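Local coordinates for protein nucleoside kinase (Methanococcus jannaschii, PDB 2C4E) that phosphorylates a broad range of nucleosides, inosine, guanosine and cytidine best of all, to their monophosphates, with ATP as the preferred phosphate donor and magnesium or manganese as cofactor, at residues 157-162 against 166-171; 73-78 against 88-93. All coordinates share one frame; numbering follows the deposited sequence.

In the fold
Both contacts belong to alpha/beta parts of the ribokinase fold and follow one another along the chain, 73-78 against 88-93 coming before 157-162 against 166-171. Their centres lie 26 Å apart and their nearest atoms about 16 Å, so they do not touch. Contact 1 is buried beside the central sheet: the side chain of Phe159 is about 9 Å from that of Arg250, the probable transition-state stabiliser, while Tyr168 lies about 9 Å from the substrate-binding Gln163, again between side chains. A bound magnesium ion is about 14 Å from the Phe159 side chain. Contact 2 is more peripheral, its centre about 19 Å from the centre of the chain, and lies away from the annotated substrate and ATP sites.

Contact 1: 157-162 against 166-171; sequences VSFDPG and PQYSKE
Phe159 and Tyr168 reach toward each other from opposite directions and meet as an offset edge-to-face pair, the edge of Phe159 turned toward the face of Tyr168. Their centroids lie 5.9 Å apart and the planes are inclined at 62°. The contact falls at the far end of both rings: CZ of Phe159 comes to 3.8 Å from Tyr168 CZ and to 3.6 Å from Tyr168 OH, and the hydroxyl oxygen sits near the plane of the Phe159 ring, at its edge. With CG anti to the carbonyl carbon (chi1 -70°), the Tyr168 ring is directed from its connection to the CZ end of Phe159. The pair joins the first strand of a beta-alpha-beta unit of the ribokinase fold to the connection that leads into its helix: Phe159 ends strand 156-159, and Tyr168 lies just before helix 170-178, which leads to strand 182-186. Large aromatic rings suit this buried place, since Phe159 also packs on Ile136, Leu183 and Ile176, and Tyr168 on Pro141, Leu173 and Ile176. With an alanine here in place of the tyrosine, the CZ end of Phe159 would probably lose its aromatic neighbour and a gap would open beside it. Pro161 adds a smaller share of buried surface, and its backbone N lies 3.7 Å above one face of the Phe159 ring, offset toward the rim. Asp160, between Phe159 and Pro161 in sequence, makes an Asx turn with Gly162, for which its short carboxylate arm is well suited: Gly162 N donates to Asp160 OD1 over 2.8 Å, approaching from above the carboxylate plane, 36° out of it. The positive phi of Gly162 is easily adopted without a side chain. The other carboxylate oxygen, Asp160 OD2, forms a salt bridge with NH2 of Arg250.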
loop_
_atom_site.group_PDB
_atom_site.type_symbol
_atom_site.label_atom_id
_atom_site.label_comp_id
_atom_site.label_asym_id
_atom_site.label_seq_id
_atom_site.Cartn_x
_atom_site.Cartn_y
_atom_site.Cartn_z
ATOM N N VAL A 157 23.357 -11.160 -24.079
ATOM C CA VAL A 157 22.065 -10.967 -23.467
ATOM C C VAL A 157 21.870 -11.962 -22.345
ATOM O O VAL A 157 22.029 -13.158 -22.538
ATOM C CB VAL A 157 20.949 -11.125 -24.501
ATOM C CG1 VAL A 157 19.597 -11.113 -23.831
ATOM C CG2 VAL A 157 21.086 -10.022 -25.577
ATOM N N SER A 158 21.511 -11.442 -21.178
ATOM C CA SER A 158 21.123 -12.242 -20.025
ATOM C C SER A 158 19.645 -11.953 -19.760
ATOM O O SER A 158 19.209 -10.813 -19.855
ATOM C CB SER A 158 21.997 -11.882 -18.817
ATOM O OG SER A 158 21.512 -12.476 -17.619
ATOM N N PHE A 159 18.875 -12.988 -19.435
ATOM C CA PHE A 159 17.417 -12.867 -19.308
ATOM C C PHE A 159 16.912 -13.800 -18.231
ATOM O O PHE A 159 17.314 -14.950 -18.155
ATOM C CB PHE A 159 16.748 -13.225 -20.649
ATOM C CG PHE A 159 15.260 -13.257 -20.612
ATOM C CD1 PHE A 159 14.547 -12.141 -20.212
ATOM C CD2 PHE A 159 14.565 -14.400 -20.995
ATOM C CE1 PHE A 159 13.148 -12.164 -20.188
ATOM C CE2 PHE A 159 13.161 -14.430 -20.954
ATOM C CZ PHE A 159 12.468 -13.311 -20.555
ATOM N N ASP A 160 16.009 -13.307 -17.409
ATOM C CA ASP A 160 15.257 -14.189 -16.539
ATOM C C ASP A 160 13.817 -13.716 -16.589
ATOM O O ASP A 160 13.551 -12.618 -16.159
ATOM C CB ASP A 160 15.775 -14.128 -15.112
ATOM C CG ASP A 160 15.098 -15.149 -14.184
ATOM O OD1 ASP A 160 13.933 -15.602 -14.395
ATOM O OD2 ASP A 160 15.679 -15.577 -13.187
ATOM N N PRO A 161 12.901 -14.534 -17.089
ATOM C CA PRO A 161 11.496 -14.119 -17.158
ATOM C C PRO A 161 10.894 -13.847 -15.773
ATOM O O PRO A 161 9.954 -13.066 -15.679
ATOM C CB PRO A 161 10.819 -15.314 -17.811
ATOM C CG PRO A 161 11.722 -16.469 -17.511
ATOM C CD PRO A 161 13.082 -15.917 -17.575
ATOM N N GLY A 162 11.418 -14.490 -14.732
ATOM C CA GLY A 162 10.940 -14.304 -13.374
ATOM C C GLY A 162 9.425 -14.392 -13.243
ATOM O O GLY A 162 8.770 -15.231 -13.864
ATOM N N PRO A 166 4.319 -15.926 -16.808
ATOM C CA PRO A 166 2.950 -16.143 -17.304
ATOM C C PRO A 166 2.496 -15.254 -18.478
ATOM O O PRO A 166 1.602 -15.664 -19.226
ATOM C CB PRO A 166 2.085 -15.884 -16.061
ATOM C CG PRO A 166 2.990 -16.191 -14.905
ATOM C CD PRO A 166 4.337 -15.700 -15.348
ATOM N N GLN A 167 3.084 -14.069 -18.626
ATOM C CA GLN A 167 2.731 -13.129 -19.702
ATOM C C GLN A 167 3.275 -13.490 -21.078
ATOM O O GLN A 167 2.872 -12.901 -22.081
ATOM C CB GLN A 167 3.217 -11.721 -19.348
ATOM C CG GLN A 167 2.543 -11.143 -18.116
ATOM C CD GLN A 167 3.094 -9.789 -17.744
ATOM O OE1 GLN A 167 3.166 -8.891 -18.583
ATOM N NE2 GLN A 167 3.488 -9.637 -16.489
ATOM N N TYR A 168 4.209 -14.432 -21.123
ATOM C CA TYR A 168 4.801 -14.867 -22.376
ATOM C C TYR A 168 4.044 -16.059 -22.938
ATOM O O TYR A 168 3.926 -17.091 -22.273
ATOM C CB TYR A 168 6.262 -15.273 -22.157
ATOM C CG TYR A 168 7.202 -14.123 -21.846
ATOM C CD1 TYR A 168 7.265 -13.575 -20.569
ATOM C CD2 TYR A 168 8.029 -13.586 -22.829
ATOM C CE1 TYR A 168 8.117 -12.526 -20.278
ATOM C CE2 TYR A 168 8.900 -12.525 -22.545
ATOM C CZ TYR A 168 8.941 -12.003 -21.270
ATOM O OH TYR A 168 9.784 -10.961 -20.981
ATOM N N SER A 169 3.560 -15.919 -24.168
ATOM C CA SER A 169 3.014 -17.027 -24.929
ATOM C C SER A 169 4.136 -17.957 -25.303
ATOM O O SER A 169 5.309 -17.561 -25.287
ATOM C CB SER A 169 2.369 -16.520 -26.225
ATOM O OG SER A 169 3.370 -15.975 -27.077
ATOM N N LYS A 170 3.782 -19.170 -25.705
ATOM C CA LYS A 170 4.762 -20.099 -26.256
ATOM C C LYS A 170 5.661 -19.387 -27.283
ATOM O O LYS A 170 6.886 -19.530 -27.264
ATOM C CB LYS A 170 4.050 -21.289 -26.905
ATOM C CG LYS A 170 4.962 -22.443 -27.264
ATOM C CD LYS A 170 4.189 -23.570 -27.934
ATOM C CE LYS A 170 5.132 -24.635 -28.476
ATOM N NZ LYS A 170 4.394 -25.803 -29.038
ATOM N N GLU A 171 5.044 -18.591 -28.150
ATOM C CA GLU A 171 5.743 -17.976 -29.292
ATOM C C GLU A 171 6.703 -16.860 -28.880
ATOM O O GLU A 171 7.839 -16.762 -29.373
ATOM C CB GLU A 171 4.703 -17.449 -30.297
ATOM C CG GLU A 171 3.913 -18.542 -31.018
ATOM C CD GLU A 171 2.740 -19.109 -30.219
ATOM O OE1 GLU A 171 2.170 -18.398 -29.362
ATOM O OE2 GLU A 171 2.378 -20.283 -30.456
#

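Contact 2: 73-78 against 88-93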
loop_
_atom_site.group_PDB
_atom_site.type_symbol
_atom_site.label_atom_id
_atom_site.label_comp_id
_atom_site.label_asym_id
_atom_site.label_seq_id
_atom_site.Cartn_x
_atom_site.Cartn_y
_atom_site.Cartn_z
ATOM N N GLY A 73 15.026 9.875 -2.197
ATOM C CA GLY A 73 16.032 9.043 -1.576
ATOM C C GLY A 73 16.722 8.158 -2.596
ATOM O O GLY A 73 17.941 8.012 -2.573
ATOM N N TYR A 74 15.943 7.589 -3.506
ATOM C CA TYR A 74 16.465 6.564 -4.407
ATOM C C TYR A 74 17.467 7.135 -5.414
ATOM O O TYR A 74 18.510 6.528 -5.660
ATOM C CB TYR A 74 15.314 5.850 -5.128
ATOM C CG TYR A 74 15.565 4.381 -5.460
ATOM C CD1 TYR A 74 14.498 3.515 -5.684
ATOM C CD2 TYR A 74 16.863 3.853 -5.551
ATOM C CE1 TYR A 74 14.710 2.183 -5.984
ATOM C CE2 TYR A 74 17.076 2.523 -5.858
ATOM C CZ TYR A 74 16.003 1.696 -6.079
ATOM O OH TYR A 74 16.211 0.380 -6.362
ATOM N N GLU A 75 17.155 8.290 -5.989
ATOM C CA GLU A 75 18.020 8.901 -6.994
ATOM C C GLU A 75 19.397 9.273 -6.450
ATOM O O GLU A 75 20.403 8.981 -7.085
ATOM C CB GLU A 75 17.356 10.137 -7.583
ATOM C CG GLU A 75 18.157 10.798 -8.691
ATOM C CD GLU A 75 17.481 12.040 -9.206
ATOM O OE1 GLU A 75 17.828 13.144 -8.738
ATOM O OE2 GLU A 75 16.594 11.903 -10.065
ATOM N N ARG A 76 19.432 9.936 -5.293
ATOM C CA ARG A 76 20.690 10.323 -4.646
ATOM C C ARG A 76 21.510 9.100 -4.258
ATOM O O ARG A 76 22.733 9.090 -4.406
ATOM C CB ARG A 76 20.415 11.189 -3.412
ATOM N N TYR A 77 20.816 8.073 -3.771
ATOM C CA TYR A 77 21.403 6.779 -3.404
ATOM C C TYR A 77 22.125 6.116 -4.581
ATOM O O TYR A 77 23.246 5.629 -4.436
ATOM C CB TYR A 77 20.275 5.889 -2.864
ATOM C CG TYR A 77 20.530 4.403 -2.717
ATOM C CD1 TYR A 77 21.074 3.882 -1.547
ATOM C CD2 TYR A 77 20.146 3.509 -3.713
ATOM C CE1 TYR A 77 21.273 2.514 -1.396
ATOM C CE2 TYR A 77 20.333 2.145 -3.571
ATOM C CZ TYR A 77 20.900 1.650 -2.408
ATOM O OH TYR A 77 21.075 0.302 -2.246
ATOM N N LEU A 78 21.492 6.117 -5.750
ATOM C CA LEU A 78 22.103 5.534 -6.937
ATOM C C LEU A 78 23.258 6.399 -7.440
ATOM O O LEU A 78 24.285 5.874 -7.865
ATOM C CB LEU A 78 21.063 5.337 -8.047
ATOM C CG LEU A 78 20.018 4.247 -7.794
ATOM C CD1 LEU A 78 18.962 4.265 -8.901
ATOM C CD2 LEU A 78 20.645 2.870 -7.680
ATOM N N LEU A 88 17.648 6.450 -17.524
ATOM C CA LEU A 88 16.335 6.408 -16.864
ATOM C C LEU A 88 15.351 7.339 -17.576
ATOM O O LEU A 88 15.712 8.445 -17.980
ATOM C CB LEU A 88 16.412 6.819 -15.391
ATOM C CG LEU A 88 17.109 5.921 -14.374
ATOM C CD1 LEU A 88 16.858 6.435 -12.957
ATOM C CD2 LEU A 88 16.694 4.462 -14.500
ATOM N N TYR A 89 14.121 6.863 -17.749
ATOM C CA TYR A 89 13.014 7.687 -18.191
ATOM C C TYR A 89 12.277 8.193 -16.956
ATOM O O TYR A 89 11.869 7.404 -16.114
ATOM C CB TYR A 89 12.056 6.887 -19.077
ATOM C CG TYR A 89 10.887 7.717 -19.539
ATOM C CD1 TYR A 89 9.699 7.742 -18.813
ATOM C CD2 TYR A 89 10.986 8.517 -20.675
ATOM C CE1 TYR A 89 8.627 8.530 -19.224
ATOM C CE2 TYR A 89 9.922 9.305 -21.092
ATOM C CZ TYR A 89 8.748 9.303 -20.363
ATOM O OH TYR A 89 7.683 10.075 -20.762
ATOM N N TYR A 90 12.118 9.510 -16.852
ATOM C CA TYR A 90 11.421 10.131 -15.732
ATOM C C TYR A 90 10.031 10.561 -16.183
ATOM O O TYR A 90 9.892 11.389 -17.088
ATOM C CB TYR A 90 12.189 11.361 -15.244
ATOM C CG TYR A 90 13.400 11.046 -14.395
ATOM C CD1 TYR A 90 14.582 10.581 -14.967
ATOM C CD2 TYR A 90 13.364 11.230 -13.016
ATOM C CE1 TYR A 90 15.695 10.305 -14.179
ATOM C CE2 TYR A 90 14.462 10.963 -12.227
ATOM C CZ TYR A 90 15.623 10.498 -12.807
ATOM O OH TYR A 90 16.707 10.234 -12.009
ATOM N N SER A 91 9.004 9.998 -15.555
ATOM C CA SER A 91 7.622 10.334 -15.876
ATOM C C SER A 91 7.209 11.604 -15.137
ATOM O O SER A 91 7.580 11.803 -13.981
ATOM C CB SER A 91 6.688 9.189 -15.482
ATOM O OG SER A 91 5.349 9.487 -15.831
ATOM N N GLU A 92 6.449 12.457 -15.817
ATOM C CA GLU A 92 5.884 13.660 -15.214
ATOM C C GLU A 92 4.553 13.343 -14.524
ATOM O O GLU A 92 4.187 13.992 -13.542
ATOM C CB GLU A 92 5.662 14.742 -16.288
ATOM C CG GLU A 92 6.890 15.072 -17.134
ATOM C CD GLU A 92 6.652 16.210 -18.114
ATOM O OE1 GLU A 92 5.840 16.041 -19.056
ATOM O OE2 GLU A 92 7.269 17.286 -17.946
ATOM N N GLU A 93 3.840 12.342 -15.041
ATOM C CA GLU A 93 2.446 12.069 -14.667
ATOM C C GLU A 93 2.269 10.934 -13.647
ATOM O O GLU A 93 1.430 11.033 -12.733
ATOM C CB GLU A 93 1.606 11.772 -15.924
ATOM C CG GLU A 93 2.275 10.831 -16.941
ATOM C CD GLU A 93 1.302 10.245 -17.957
ATOM O OE1 GLU A 93 0.073 10.287 -17.719
ATOM O OE2 GLU A 93 1.763 9.755 -19.008
#
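Glu75 and Tyr90 bring a carboxylate against a phenol across a short beta-alpha-beta unit of the ribokinase fold, in which helix 73-80 links the parallel strands 64-65 and 89-90. Glu75 projects from the helix and Tyr90 from the second strand. The two side chains cross at about a right angle, with the carboxylate and ring planes 68° apart. An extended chain gives Glu75 its reach: CG lies anti to the backbone N (chi1 -177°) and the chain stays extended beyond CG. This carries the carboxylate to the outer end of the phenol, where OE2 lies at the ring edge, near its plane. Glutamate suits the helix position because its long arm spans the gap left by well-separated backbones, the nearest CA pair, Glu75 CA and Leu88 CA, being 10.3 Å apart; tyrosine answers with a rigid ring that sets its hydroxyl far from the strand. Glu75 OE1 makes a weak hydrogen bond to Asn71 N, so both carboxylate oxygens have partners. Leu78 and Leu88 both pack on Leu61 of strand 58-62, a fitting place for branched apolar side chains. In the central bond, Tyr90 OH donates to Glu75 OE2 over 2.6 Å, meeting that oxygen on its anti side and 31° out of the carboxylate plane.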